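Local coordinates for DUF917 domain-containing protein (Chromobacterium violaceum, PDB 2O3I) that is of unknown function but is probably related to S-methyl thiohydantoin desulfurases, at residues 226-231 with 255-260. The protein carries 2 engineered substitutions. Numbering follows the deposited sequence.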
# COMPACT_ATOMS: atom_id res chain seq x y z
N LEU A 226 18.09 -19.29 17.91
CA LEU A 226 18.87 -19.69 16.75
C LEU A 226 19.75 -20.88 17.13
O LEU A 226 19.77 -21.90 16.43
CB LEU A 226 19.72 -18.53 16.23
CG LEU A 226 20.36 -18.72 14.85
CD1 LEU A 226 20.66 -17.38 14.23
CD2 LEU A 226 21.62 -19.58 14.95
N SER A 227 20.47 -20.78 18.25
CA SER A 227 21.34 -21.86 18.68
C SER A 227 20.60 -23.18 18.99
O SER A 227 21.08 -24.26 18.64
CB SER A 227 22.19 -21.42 19.88
OG SER A 227 21.41 -20.77 20.86
N ARG A 228 19.43 -23.10 19.62
CA ARG A 228 18.70 -24.32 19.91
C ARG A 228 18.21 -24.94 18.59
O ARG A 228 18.11 -26.15 18.46
CB ARG A 228 17.52 -24.06 20.85
CG ARG A 228 16.42 -23.27 20.22
CD ARG A 228 15.09 -23.50 20.93
NE ARG A 228 14.03 -23.01 20.06
CZ ARG A 228 12.83 -22.63 20.47
NH1 ARG A 228 12.52 -22.68 21.76
NH2 ARG A 228 11.96 -22.17 19.59
N ALA A 229 17.91 -24.10 17.61
CA ALA A 229 17.47 -24.60 16.31
C ALA A 229 18.62 -25.37 15.67
O ALA A 229 18.41 -26.41 15.05
CB ALA A 229 17.05 -23.46 15.40
N LEU A 230 19.84 -24.85 15.83
CA LEU A 230 21.03 -25.48 15.29
C LEU A 230 21.38 -26.80 15.99
O LEU A 230 21.77 -27.78 15.35
CB LEU A 230 22.23 -24.52 15.38
CG LEU A 230 23.58 -25.07 14.92
CD1 LEU A 230 23.55 -25.39 13.42
CD2 LEU A 230 24.68 -24.04 15.23
N LYS A 231 21.23 -26.83 17.31
CA LYS A 231 21.53 -28.04 18.06
C LYS A 231 20.58 -29.17 17.69
O LYS A 231 21.00 -30.33 17.54
CB LYS A 231 21.47 -27.76 19.57
CG LYS A 231 21.86 -28.97 20.42
CD LYS A 231 21.99 -28.60 21.89
CE LYS A 231 22.30 -29.83 22.73
NZ LYS A 231 22.30 -29.50 24.18
N LEU A 255 17.39 -29.98 25.31
CA LEU A 255 16.96 -28.59 25.21
C LEU A 255 16.04 -28.17 26.36
O LEU A 255 15.55 -27.04 26.39
CB LEU A 255 16.27 -28.35 23.86
CG LEU A 255 17.15 -28.62 22.64
CD1 LEU A 255 16.31 -28.60 21.37
CD2 LEU A 255 18.27 -27.59 22.56
N ASP A 256 15.81 -29.08 27.30
CA ASP A 256 14.96 -28.80 28.45
C ASP A 256 13.58 -28.29 28.01
O ASP A 256 13.08 -27.28 28.50
CB ASP A 256 15.66 -27.76 29.34
CG ASP A 256 14.96 -27.56 30.67
OD1 ASP A 256 14.62 -28.57 31.33
OD2 ASP A 256 14.76 -26.39 31.07
N ILE A 257 12.98 -29.01 27.06
CA ILE A 257 11.65 -28.68 26.55
C ILE A 257 10.75 -29.89 26.72
O ILE A 257 11.05 -30.98 26.22
CB ILE A 257 11.70 -28.30 25.04
CG1 ILE A 257 12.43 -26.96 24.87
CG2 ILE A 257 10.29 -28.20 24.48
CD1 ILE A 257 12.65 -26.55 23.42
N LYS A 258 9.65 -29.71 27.44
CA LYS A 258 8.72 -30.80 27.68
C LYS A 258 7.58 -30.78 26.67
O LYS A 258 6.52 -30.21 26.93
CB LYS A 258 8.17 -30.72 29.11
CG LYS A 258 9.24 -30.87 30.18
CD LYS A 258 8.60 -31.03 31.55
CE LYS A 258 9.65 -31.23 32.64
NZ LYS A 258 9.02 -31.50 33.97
N GLY A 259 7.81 -31.40 25.52
CA GLY A 259 6.79 -31.44 24.50
C GLY A 259 5.76 -32.51 24.81
O GLY A 259 6.02 -33.42 25.61
N LYS A 260 4.59 -32.42 24.19
CA LYS A 260 3.55 -33.40 24.42
C LYS A 260 3.14 -34.10 23.13
O LYS A 260 2.98 -33.45 22.09
CB LYS A 260 2.33 -32.74 25.06
CG LYS A 260 1.23 -33.73 25.42
CD LYS A 260 0.00 -33.05 26.01
CE LYS A 260 -1.10 -34.07 26.28
NZ LYS A 260 -2.36 -33.43 26.74
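Leu255 and Arg228 meet through side chains set by different first torsions. In the leucine, chi1 of -60° turns CG away from the carbonyl carbon and, with an extended chi2, places the delta methyl CD2 against the root of the arginine, 4.0 Å from Arg228 CB. The same methyl lies 3.9 Å from Lys231 CD, about one helical turn further on, where the extended lysine chain runs past the leucine in the opposite direction. Its amino group continues to a salt bridge with Glu254, so Lys231 contributes both aliphatic carbon and charge to the end of helix 244-255. That helix and helix 225-237, which carries the arginine and lysine, are successive in the S-Me-THD-like C-terminal region, and the early part of one meets the end of the other. At Asp256 the chain leaves helical geometry with positive phi (55°) and heads for strand 260-262. Chi1 of 69° and an extended chain beyond CG carry the Arg228 guanidinium to Ile257, just past this turn, whose CD1 approaches it obliquely, 4.2 Å from Arg228 NH1. Phe20 makes a cation-pi contact with Arg228 and also touches Leu255 and Ile257, joining both segments to the loop after helix 10-19.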